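Local atomic coordinates of odorant-binding protein (Phormia regina, PDB entry 5DIC), a protein that binds long-chain fatty acids such as palmitate, and is probably a carrier of these poorly soluble molecules in the oral disk of the blowfly. Residues H15-E29 / T42-I56. Sequence-based numbering, arbitrary orientation.
Sequences HFDECVKQEKVSEEE and TPAMKCFGTCFFEKI. With PLM (palmitic acid), chain B.
The carboxylate of Glu29 joins two helix starts. Thr42 OG1 donates to Glu29 OE2 at 2.8 Å, meeting it 48° out of the carboxylate plane, and itself accepts from Met45 N in the capping box of helix 43-55. A water also donates to Glu29 OE2 while accepting from Ala44 N. Glu29 OE1 takes Ser26 N at 2.9 Å on its anti lone pair, and Ser26 OG accepts from Glu29 N, completing a second capping box. Replacing Glu29 by alanine would probably leave Ser26 N and the Thr42 hydroxyl without their carboxylate acceptor. At the other end, Lys55 NZ reaches Gln22 OE1 (2.8 Å). The extended Gln22 chain also presents NE2 to Glu23 OE2 and to a water that bonds Glu54 OE1; Arg97 forms salt bridges with both carboxylates. His15 ND1 donates to Glu18 OE1 at 2.7 Å, within the ring plane, while Lys55 O lies over one ring face. Between these polar ends, Cys19 SG is bonded to Cys51 SG (2.1 Å), and Phe48 and Phe16 form an offset edge-to-face pair, the edge of Phe48 toward the face of Phe16, planes at 63°. The 15-22 part of helix 6-22 and helix 43-55, their N-to-C directions 134° apart, are tied by this disulfide; with Cys47 bound to Cys98, they are characteristic of the disulfide-braced helical PBP/GOBP fold, here beside palmitate, whose O2 lies at the His15 ring edge, 3.5 Å from His15 CD2.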
loop_
_atom_site.group_PDB
_atom_site.type_symbol
_atom_site.label_atom_id
_atom_site.label_comp_id
_atom_site.label_asym_id
_atom_site.label_seq_id
_atom_site.Cartn_x
_atom_site.Cartn_y
_atom_site.Cartn_z
ATOM N N HIS A 15 -6.856 -4.690 9.104
ATOM C CA HIS A 15 -5.417 -4.497 8.887
ATOM C C HIS A 15 -4.967 -3.122 9.336
ATOM O O HIS A 15 -3.825 -2.943 9.804
ATOM C CB HIS A 15 -5.050 -4.778 7.432
ATOM C CG HIS A 15 -5.369 -6.160 6.995
ATOM N ND1 HIS A 15 -4.994 -7.278 7.702
ATOM C CD2 HIS A 15 -6.020 -6.606 5.892
ATOM C CE1 HIS A 15 -5.391 -8.359 7.049
ATOM N NE2 HIS A 15 -6.025 -7.975 5.954
ATOM N N PHE A 16 -5.827 -2.123 9.194
ATOM C CA PHE A 16 -5.554 -0.795 9.731
ATOM C C PHE A 16 -5.235 -0.904 11.233
ATOM O O PHE A 16 -4.218 -0.402 11.727
ATOM C CB PHE A 16 -6.738 0.138 9.451
ATOM C CG PHE A 16 -6.578 1.514 10.028
ATOM C CD1 PHE A 16 -6.896 1.769 11.350
ATOM C CD2 PHE A 16 -6.133 2.557 9.239
ATOM C CE1 PHE A 16 -6.754 3.045 11.889
ATOM C CE2 PHE A 16 -5.985 3.825 9.772
ATOM C CZ PHE A 16 -6.279 4.060 11.103
ATOM N N ASP A 17 -6.124 -1.549 11.975
ATOM C CA ASP A 17 -5.920 -1.699 13.404
ATOM C C ASP A 17 -4.654 -2.491 13.719
ATOM O O ASP A 17 -3.885 -2.129 14.633
ATOM C CB ASP A 17 -7.142 -2.368 14.051
ATOM C CG ASP A 17 -8.367 -1.480 14.081
ATOM O OD1 ASP A 17 -8.267 -0.275 13.866
ATOM O OD2 ASP A 17 -9.450 -2.016 14.355
ATOM N N GLU A 18 -4.406 -3.557 12.965
ATOM C CA GLU A 18 -3.202 -4.345 13.185
ATOM C C GLU A 18 -1.956 -3.486 13.019
ATOM O O GLU A 18 -1.006 -3.600 13.791
ATOM C CB GLU A 18 -3.108 -5.497 12.175
ATOM C CG GLU A 18 -4.064 -6.644 12.419
ATOM C CD GLU A 18 -4.214 -7.569 11.222
ATOM O OE1 GLU A 18 -3.776 -7.232 10.098
ATOM O OE2 GLU A 18 -4.804 -8.660 11.423
ATOM N N CYS A 19 -1.932 -2.671 11.981
ATOM C CA CYS A 19 -0.736 -1.897 11.671
ATOM C C CYS A 19 -0.535 -0.683 12.530
ATOM O O CYS A 19 0.601 -0.296 12.829
ATOM C CB CYS A 19 -0.753 -1.575 10.202
ATOM S SG CYS A 19 -0.464 -3.053 9.186
ATOM N N VAL A 20 -1.618 -0.059 12.995
ATOM C CA VAL A 20 -1.478 1.019 13.967
ATOM C C VAL A 20 -0.767 0.492 15.215
ATOM O O VAL A 20 0.115 1.140 15.778
ATOM C CB VAL A 20 -2.865 1.621 14.321
ATOM C CG1 VAL A 20 -2.827 2.403 15.625
ATOM C CG2 VAL A 20 -3.375 2.506 13.179
ATOM N N LYS A 21 -1.161 -0.703 15.657
ATOM C CA LYS A 21 -0.523 -1.324 16.815
ATOM C C LYS A 21 0.930 -1.738 16.513
ATOM O O LYS A 21 1.856 -1.368 17.230
ATOM C CB LYS A 21 -1.329 -2.534 17.265
ATOM C CG LYS A 21 -0.760 -3.205 18.500
ATOM C CD LYS A 21 -1.629 -4.362 18.993
ATOM C CE LYS A 21 -1.026 -5.007 20.230
ATOM N NZ LYS A 21 -1.879 -6.105 20.761
ATOM N N GLN A 22 1.129 -2.472 15.421
ATOM C CA GLN A 22 2.436 -3.057 15.135
ATOM C C GLN A 22 3.497 -1.999 14.893
ATOM O O GLN A 22 4.649 -2.130 15.338
ATOM C CB GLN A 22 2.361 -3.965 13.908
ATOM C CG GLN A 22 3.652 -4.682 13.593
ATOM C CD GLN A 22 3.484 -5.659 12.471
ATOM O OE1 GLN A 22 2.862 -6.689 12.627
ATOM N NE2 GLN A 22 3.987 -5.300 11.297
ATOM N N GLU A 23 3.109 -0.917 14.207
ATOM C CA GLU A 23 4.052 0.149 13.857
ATOM C C GLU A 23 4.007 1.334 14.828
ATOM O O GLU A 23 4.621 2.362 14.583
ATOM C CB GLU A 23 3.870 0.584 12.417
ATOM C CG GLU A 23 3.864 -0.578 11.427
ATOM C CD GLU A 23 5.130 -1.400 11.337
ATOM O OE1 GLU A 23 6.237 -0.843 11.481
ATOM O OE2 GLU A 23 5.003 -2.603 11.016
ATOM N N LYS A 24 3.300 1.167 15.947
ATOM C CA LYS A 24 3.351 2.143 17.039
ATOM C C LYS A 24 2.967 3.535 16.562
ATOM O O LYS A 24 3.576 4.531 16.920
ATOM C CB LYS A 24 4.691 2.109 17.754
ATOM C CG LYS A 24 4.955 0.755 18.364
ATOM C CD LYS A 24 6.318 0.675 19.009
ATOM C CE LYS A 24 6.440 -0.632 19.762
ATOM N NZ LYS A 24 6.435 -1.811 18.866
ATOM N N VAL A 25 1.912 3.590 15.765
ATOM C CA VAL A 25 1.445 4.831 15.167
ATOM C C VAL A 25 0.744 5.665 16.247
ATOM O O VAL A 25 -0.036 5.116 17.021
ATOM C CB VAL A 25 0.507 4.485 13.994
ATOM C CG1 VAL A 25 -0.082 5.705 13.336
ATOM C CG2 VAL A 25 1.189 3.564 12.966
ATOM N N SER A 26 1.024 6.971 16.304
ATOM C CA SER A 26 0.381 7.810 17.301
ATOM C C SER A 26 -1.092 8.010 16.978
ATOM O O SER A 26 -1.536 7.795 15.857
ATOM C CB SER A 26 1.050 9.180 17.364
ATOM O OG SER A 26 0.674 10.000 16.268
ATOM N N GLU A 27 -1.856 8.499 17.953
ATOM C CA GLU A 27 -3.273 8.790 17.711
ATOM C C GLU A 27 -3.447 9.807 16.582
ATOM O O GLU A 27 -4.311 9.665 15.728
ATOM C CB GLU A 27 -3.956 9.305 18.979
ATOM C CG GLU A 27 -5.479 9.318 18.901
ATOM C CD GLU A 27 -6.127 9.910 20.148
ATOM O OE1 GLU A 27 -5.983 11.132 20.359
ATOM O OE2 GLU A 27 -6.765 9.143 20.899
ATOM N N GLU A 28 -2.641 10.848 16.583
ATOM C CA GLU A 28 -2.726 11.852 15.540
ATOM C C GLU A 28 -2.388 11.290 14.164
ATOM O O GLU A 28 -3.070 11.561 13.175
ATOM C CB GLU A 28 -1.864 13.043 15.896
ATOM C CG GLU A 28 -2.075 14.201 14.981
ATOM C CD GLU A 28 -1.083 14.300 13.897
ATOM O OE1 GLU A 28 -0.264 13.377 13.776
ATOM O OE2 GLU A 28 -1.105 15.311 13.179
ATOM N N GLU A 29 -1.333 10.485 14.112
ATOM C CA GLU A 29 -0.932 9.879 12.852
ATOM C C GLU A 29 -2.025 8.930 12.345
ATOM O O GLU A 29 -2.325 8.888 11.148
ATOM C CB GLU A 29 0.407 9.119 13.008
ATOM C CG GLU A 29 1.609 10.038 13.136
ATOM C CD GLU A 29 2.881 9.339 13.634
ATOM O OE1 GLU A 29 2.778 8.357 14.390
ATOM O OE2 GLU A 29 3.968 9.852 13.297
ATOM N N THR A 42 4.856 11.106 7.967
ATOM C CA THR A 42 5.880 10.925 8.975
ATOM C C THR A 42 6.510 9.522 8.852
ATOM O O THR A 42 5.939 8.643 8.185
ATOM C CB THR A 42 5.303 11.086 10.372
ATOM O OG1 THR A 42 4.380 10.025 10.573
ATOM C CG2 THR A 42 4.581 12.432 10.559
ATOM N N PRO A 43 7.620 9.277 9.558
ATOM C CA PRO A 43 8.229 7.942 9.489
ATOM C C PRO A 43 7.264 6.823 9.913
ATOM O O PRO A 43 7.232 5.781 9.279
ATOM C CB PRO A 43 9.456 8.059 10.405
ATOM C CG PRO A 43 9.837 9.501 10.250
ATOM C CD PRO A 43 8.531 10.249 10.198
ATOM N N ALA A 44 6.468 7.038 10.960
ATOM C CA ALA A 44 5.564 6.001 11.418
ATOM C C ALA A 44 4.417 5.807 10.430
ATOM O O ALA A 44 3.906 4.698 10.300
ATOM C CB ALA A 44 5.033 6.293 12.815
ATOM N N MET A 45 4.002 6.870 9.731
ATOM C CA MET A 45 3.023 6.690 8.675
ATOM C C MET A 45 3.565 5.848 7.508
ATOM O O MET A 45 2.830 5.031 6.945
ATOM C CB MET A 45 2.515 8.049 8.186
ATOM C CG MET A 45 1.716 8.796 9.245
ATOM S SD MET A 45 1.409 10.520 8.850
ATOM C CE MET A 45 0.291 10.314 7.474
ATOM N N LYS A 46 4.838 6.048 7.161
ATOM C CA LYS A 46 5.454 5.187 6.155
ATOM C C LYS A 46 5.509 3.742 6.623
ATOM O O LYS A 46 5.254 2.817 5.844
ATOM C CB LYS A 46 6.871 5.677 5.829
ATOM C CG LYS A 46 6.918 7.045 5.163
ATOM C CD LYS A 46 8.379 7.374 4.801
ATOM C CE LYS A 46 8.593 8.713 4.160
ATOM N NZ LYS A 46 10.069 8.852 3.934
ATOM N N CYS A 47 5.838 3.535 7.890
ATOM C CA CYS A 47 5.829 2.175 8.393
ATOM C C CYS A 47 4.433 1.574 8.425
ATOM O O CYS A 47 4.258 0.411 8.085
ATOM C CB CYS A 47 6.423 2.100 9.776
ATOM S SG CYS A 47 8.214 2.364 9.858
ATOM N N PHE A 48 3.434 2.380 8.813
ATOM C CA PHE A 48 2.055 1.919 8.723
ATOM C C PHE A 48 1.721 1.423 7.318
ATOM O O PHE A 48 1.142 0.353 7.158
ATOM C CB PHE A 48 1.082 3.052 9.096
ATOM C CG PHE A 48 -0.348 2.670 8.816
ATOM C CD1 PHE A 48 -0.891 2.926 7.586
ATOM C CD2 PHE A 48 -1.111 1.989 9.742
ATOM C CE1 PHE A 48 -2.158 2.481 7.256
ATOM C CE2 PHE A 48 -2.374 1.557 9.445
ATOM C CZ PHE A 48 -2.903 1.793 8.201
ATOM N N GLY A 49 2.054 2.214 6.313
ATOM C CA GLY A 49 1.693 1.842 4.951
ATOM C C GLY A 49 2.395 0.569 4.542
ATOM O O GLY A 49 1.796 -0.293 3.925
ATOM N N THR A 50 3.689 0.468 4.872
ATOM C CA THR A 50 4.430 -0.755 4.597
ATOM C C THR A 50 3.788 -1.961 5.238
ATOM O O THR A 50 3.575 -2.996 4.598
ATOM C CB THR A 50 5.893 -0.552 5.024
ATOM O OG1 THR A 50 6.474 0.529 4.286
ATOM C CG2 THR A 50 6.730 -1.741 4.776
ATOM N N CYS A 51 3.469 -1.818 6.520
ATOM C CA CYS A 51 2.753 -2.860 7.233
ATOM C C CYS A 51 1.452 -3.244 6.537
ATOM O O CYS A 51 1.131 -4.420 6.409
ATOM C CB CYS A 51 2.479 -2.411 8.669
ATOM S SG CYS A 51 1.516 -3.514 9.686
ATOM N N PHE A 52 0.692 -2.238 6.094
ATOM C CA PHE A 52 -0.592 -2.517 5.488
ATOM C C PHE A 52 -0.388 -3.400 4.267
ATOM O O PHE A 52 -1.110 -4.382 4.071
ATOM C CB PHE A 52 -1.299 -1.208 5.176
ATOM C CG PHE A 52 -2.676 -1.401 4.633
ATOM C CD1 PHE A 52 -3.755 -1.538 5.494
ATOM C CD2 PHE A 52 -2.898 -1.475 3.280
ATOM C CE1 PHE A 52 -5.024 -1.746 5.005
ATOM C CE2 PHE A 52 -4.176 -1.696 2.775
ATOM C CZ PHE A 52 -5.219 -1.836 3.659
ATOM N N PHE A 53 0.541 -3.011 3.406
ATOM C CA PHE A 53 0.808 -3.801 2.212
ATOM C C PHE A 53 1.357 -5.173 2.481
ATOM O O PHE A 53 1.087 -6.108 1.718
ATOM C CB PHE A 53 1.645 -2.966 1.225
ATOM C CG PHE A 53 0.846 -1.798 0.673
ATOM C CD1 PHE A 53 -0.320 -2.015 -0.048
ATOM C CD2 PHE A 53 1.224 -0.504 0.939
ATOM C CE1 PHE A 53 -1.089 -0.955 -0.482
ATOM C CE2 PHE A 53 0.480 0.574 0.502
ATOM C CZ PHE A 53 -0.689 0.341 -0.204
ATOM N N GLU A 54 2.076 -5.311 3.584
ATOM C CA GLU A 54 2.473 -6.638 4.054
ATOM C C GLU A 54 1.255 -7.470 4.492
ATOM O O GLU A 54 1.107 -8.633 4.109
ATOM C CB GLU A 54 3.488 -6.530 5.191
ATOM C CG GLU A 54 4.837 -5.988 4.775
ATOM C CD GLU A 54 5.749 -5.598 5.923
ATOM O OE1 GLU A 54 5.277 -5.506 7.083
ATOM O OE2 GLU A 54 6.956 -5.358 5.659
ATOM N N LYS A 55 0.376 -6.864 5.306
ATOM C CA LYS A 55 -0.734 -7.627 5.852
ATOM C C LYS A 55 -1.740 -8.060 4.778
ATOM O O LYS A 55 -2.410 -9.073 4.956
ATOM C CB LYS A 55 -1.463 -6.816 6.916
ATOM C CG LYS A 55 -0.688 -6.466 8.153
ATOM C CD LYS A 55 -0.187 -7.646 8.943
ATOM C CE LYS A 55 0.594 -7.131 10.139
ATOM N NZ LYS A 55 1.271 -8.196 10.900
ATOM N N ILE A 56 -1.867 -7.287 3.699
ATOM C CA ILE A 56 -2.761 -7.709 2.621
ATOM C C ILE A 56 -2.060 -8.633 1.624
ATOM O O ILE A 56 -2.693 -9.038 0.652
ATOM C CB ILE A 56 -3.451 -6.529 1.916
ATOM C CG1 ILE A 56 -2.481 -5.685 1.093
ATOM C CG2 ILE A 56 -4.185 -5.666 2.921
ATOM C CD1 ILE A 56 -3.170 -4.723 0.148
HETATM C C1 PLM B . -7.542 -6.550 1.589
HETATM O O1 PLM B . -7.108 -6.956 0.478
HETATM O O2 PLM B . -7.262 -7.123 2.656
HETATM C C2 PLM B . -8.383 -5.304 1.715
HETATM C C3 PLM B . -8.479 -4.514 0.417
HETATM C C4 PLM B . -7.179 -3.806 0.098
HETATM C C5 PLM B . -7.444 -2.766 -0.976
HETATM C C6 PLM B . -6.153 -2.254 -1.570
HETATM C C7 PLM B . -5.572 -3.273 -2.524
HETATM C C8 PLM B . -4.429 -2.582 -3.222
HETATM C C9 PLM B . -3.470 -3.653 -3.682
HETATM C CA PLM B . -2.429 -3.180 -4.684
HETATM C CB PLM B . -1.001 -3.148 -4.180
HETATM C CC PLM B . -0.122 -2.214 -5.005
HETATM C CD PLM B . 0.709 -1.299 -4.108
HETATM C CE PLM B . 1.755 -2.048 -3.261
HETATM C CF PLM B . 2.650 -1.064 -2.485
HETATM C CG PLM B . 3.766 -1.706 -1.675
HETATM O O HOH W 1 3.762 -6.954 8.890
HETATM O O HOH W 2 6.635 9.253 12.790
#